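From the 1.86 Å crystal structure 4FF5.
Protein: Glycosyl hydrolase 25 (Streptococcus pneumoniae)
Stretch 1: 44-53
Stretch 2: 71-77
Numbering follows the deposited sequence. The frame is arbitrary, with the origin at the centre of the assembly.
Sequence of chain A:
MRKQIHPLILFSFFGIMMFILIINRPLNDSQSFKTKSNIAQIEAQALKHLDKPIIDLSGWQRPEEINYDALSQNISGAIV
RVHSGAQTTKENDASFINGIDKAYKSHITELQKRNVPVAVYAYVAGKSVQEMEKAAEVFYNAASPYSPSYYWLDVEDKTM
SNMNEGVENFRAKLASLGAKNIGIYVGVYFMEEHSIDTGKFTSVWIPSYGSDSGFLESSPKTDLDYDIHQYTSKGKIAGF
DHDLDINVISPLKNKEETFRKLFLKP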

# COMPACT_ATOMS: atom_id res chain seq x y z
N ALA A 44 -4.28 -0.47 21.25
CA ALA A 44 -3.28 -0.18 22.30
C ALA A 44 -1.86 -0.56 21.84
O ALA A 44 -0.90 0.16 22.11
CB ALA A 44 -3.63 -0.91 23.59
N GLN A 45 -1.75 -1.67 21.12
CA GLN A 45 -0.46 -2.10 20.55
C GLN A 45 0.07 -1.13 19.50
O GLN A 45 1.26 -0.83 19.45
CB GLN A 45 -0.60 -3.50 19.96
CG GLN A 45 0.69 -4.06 19.37
CD GLN A 45 0.50 -5.45 18.82
OE1 GLN A 45 -0.10 -6.31 19.47
NE2 GLN A 45 0.99 -5.69 17.60
N ALA A 46 -0.85 -0.61 18.68
CA ALA A 46 -0.53 0.40 17.69
C ALA A 46 -0.12 1.74 18.31
O ALA A 46 0.77 2.42 17.79
CB ALA A 46 -1.71 0.59 16.75
N LEU A 47 -0.78 2.15 19.40
CA LEU A 47 -0.36 3.37 20.08
C LEU A 47 1.06 3.13 20.57
O LEU A 47 1.95 3.93 20.29
CB LEU A 47 -1.30 3.72 21.23
N LYS A 48 1.27 1.99 21.23
CA LYS A 48 2.57 1.54 21.74
C LYS A 48 3.70 1.50 20.70
O LYS A 48 4.85 1.79 21.01
CB LYS A 48 2.43 0.16 22.39
CG LYS A 48 3.62 -0.29 23.22
CD LYS A 48 3.42 -1.69 23.79
CE LYS A 48 4.64 -2.17 24.55
N HIS A 49 3.36 1.14 19.46
CA HIS A 49 4.37 0.96 18.41
C HIS A 49 4.38 2.06 17.38
O HIS A 49 5.03 1.94 16.34
CB HIS A 49 4.17 -0.39 17.74
CG HIS A 49 4.57 -1.57 18.60
ND1 HIS A 49 4.29 -2.84 18.27
CD2 HIS A 49 5.25 -1.62 19.82
CE1 HIS A 49 4.78 -3.67 19.21
NE2 HIS A 49 5.37 -2.92 20.16
N LEU A 50 3.69 3.16 17.68
CA LEU A 50 3.45 4.24 16.73
C LEU A 50 4.72 4.81 16.08
O LEU A 50 4.69 5.24 14.94
CB LEU A 50 2.63 5.36 17.40
CG LEU A 50 2.21 6.58 16.60
CD1 LEU A 50 1.23 6.19 15.51
CD2 LEU A 50 1.59 7.61 17.54
N ASP A 51 5.85 4.81 16.79
CA ASP A 51 7.09 5.33 16.19
C ASP A 51 7.93 4.29 15.42
O ASP A 51 8.99 4.61 14.90
CB ASP A 51 7.90 6.11 17.21
CG ASP A 51 7.19 7.38 17.67
OD1 ASP A 51 6.38 7.96 16.89
OD2 ASP A 51 7.42 7.80 18.82
N LYS A 52 7.42 3.07 15.34
CA LYS A 52 8.02 2.06 14.49
C LYS A 52 7.50 2.28 13.06
O LYS A 52 6.40 2.81 12.87
CB LYS A 52 7.68 0.66 15.02
CG LYS A 52 8.57 0.24 16.19
CD LYS A 52 7.83 -0.66 17.17
CE LYS A 52 8.72 -1.15 18.30
NZ LYS A 52 9.71 -0.13 18.75
N PRO A 53 8.30 1.91 12.05
CA PRO A 53 7.94 2.27 10.68
C PRO A 53 6.77 1.45 10.12
O PRO A 53 6.45 0.38 10.66
CB PRO A 53 9.21 1.95 9.90
CG PRO A 53 9.86 0.87 10.68
CD PRO A 53 9.57 1.16 12.12
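Stretch 2, residues 71-77: LSQNISG

Stretch 1 enters as the last part of a helix, residues 44 to 48, and then turns. Lys48 N still donates to Ala44 O at 3.0 Å, but His49 leaves helical phi/psi (-106/13), and its N makes only weak bonds, to Gln45 O (2.9 Å) and Ala46 O (3.3 Å). A type I beta turn from His49 to Lys52 follows, closed by Lys52 N to His49 O at 2.8 Å; Lys52 and Pro53 are then extended, with psi values of 151 and 161. Stretch 2 has a similar course. It comes out of a helix that begins earlier in the chain, Asn74 N reaches back to Leu71 O at 3.0 Å, and Ile75 is extended (-133/161).

The two backbones come nearest at Lys52 and Ile75, whose CA atoms are 4.8 Å apart. From Asn74 to Gly77, stretch 2 runs roughly across the 51-53 segment rather than along it; most of the contacts gather around the turn and the residues after it, with Gln73 adding to them. The backbone link is Ser76 N to Pro53 O, 3.0 Å with an angle of 167° at the hydrogen, close to linear. Pro53 O also receives a CA-H...O contact from Ile75 CA at 3.4 Å, with a more bent angle of 120° at the hydrogen.

Ser76 points its CA-to-CB bond toward stretch 1, and its p rotamer (chi1 54°) allows OG to donate to Lys52 O at 2.7 Å. With its N and OG bound to successive carbonyls, this one residue holds the end of stretch 1 at two points. Ser76 CB also packs 3.3 Å from His49 O, while water 2 bridges Ser76 OG (2.7 Å) and Leu50 O (2.9 Å), donating to both.

His49 likewise points toward stretch 2. Gln73 O lies over one face of its ring, and His49 CE1 approaches Gln73 OE1 to 3.1 Å. The CA-to-CB bond of Gln73 points sideways, but the end of the side chain comes nearer, and its NE2 donates to Ser72 OG at 3.2 Å. Water 1 joins Gln45 and His49 to Ser72: it accepts from Gln45 NE2 (2.8 Å), donates to Ser72 O (2.9 Å) and bonds His49 ND1 (2.9 Å).

Lys52 lies along the backbone of stretch 2, its CB 3.6 Å from Asn74 O and its CE 3.0 Å from Gln73 O. Lys52 NZ donates to water 3 at 3.1 Å, and that water donates to Asn74 OD1 at 2.9 Å. Pro53 CD packs 3.4 Å from Asn74 O. Together the stretches bury 443 Å², both sides summed.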

# COMPACT_ATOMS: atom_id res chain seq x y z
N LEU A 71 9.29 -9.46 13.11
CA LEU A 71 8.91 -8.32 12.26
C LEU A 71 7.77 -7.51 12.87
O LEU A 71 7.81 -6.27 12.86
CB LEU A 71 8.61 -8.79 10.83
CG LEU A 71 8.62 -7.73 9.71
CD1 LEU A 71 10.02 -7.46 9.18
CD2 LEU A 71 7.72 -8.16 8.56
N SER A 72 6.76 -8.19 13.40
CA SER A 72 5.54 -7.54 13.92
C SER A 72 5.77 -6.61 15.11
O SER A 72 5.02 -5.63 15.31
CB SER A 72 4.47 -8.58 14.28
OG SER A 72 4.87 -9.34 15.41
N GLN A 73 6.80 -6.91 15.90
CA GLN A 73 7.15 -6.05 17.04
C GLN A 73 8.09 -4.89 16.64
O GLN A 73 8.31 -3.97 17.45
CB GLN A 73 7.70 -6.85 18.24
CG GLN A 73 6.81 -7.98 18.76
CD GLN A 73 5.35 -7.58 19.01
OE1 GLN A 73 5.06 -6.67 19.79
NE2 GLN A 73 4.43 -8.29 18.36
N ASN A 74 8.58 -4.92 15.39
CA ASN A 74 9.44 -3.86 14.83
C ASN A 74 8.72 -2.92 13.84
O ASN A 74 9.35 -2.04 13.23
CB ASN A 74 10.70 -4.48 14.19
CG ASN A 74 11.68 -5.06 15.21
OD1 ASN A 74 11.95 -4.44 16.23
ND2 ASN A 74 12.22 -6.24 14.92
N ILE A 75 7.41 -3.11 13.66
CA ILE A 75 6.62 -2.25 12.78
C ILE A 75 5.32 -1.76 13.43
O ILE A 75 4.84 -2.35 14.40
CB ILE A 75 6.32 -2.95 11.42
CG1 ILE A 75 5.41 -4.19 11.62
CG2 ILE A 75 7.63 -3.33 10.73
CD1 ILE A 75 4.92 -4.83 10.33
N SER A 76 4.74 -0.69 12.88
CA SER A 76 3.47 -0.19 13.35
C SER A 76 2.29 -0.64 12.49
O SER A 76 1.17 -0.75 12.97
CB SER A 76 3.51 1.34 13.48
OG SER A 76 3.90 1.94 12.25
N GLY A 77 2.56 -0.88 11.21
CA GLY A 77 1.52 -1.30 10.26
C GLY A 77 2.16 -1.84 8.99
O GLY A 77 3.38 -1.72 8.77
O HOH W 1 2.74 -4.00 16.16
O HOH W 2 3.45 4.64 12.40
O HOH W 3 11.67 -1.68 16.93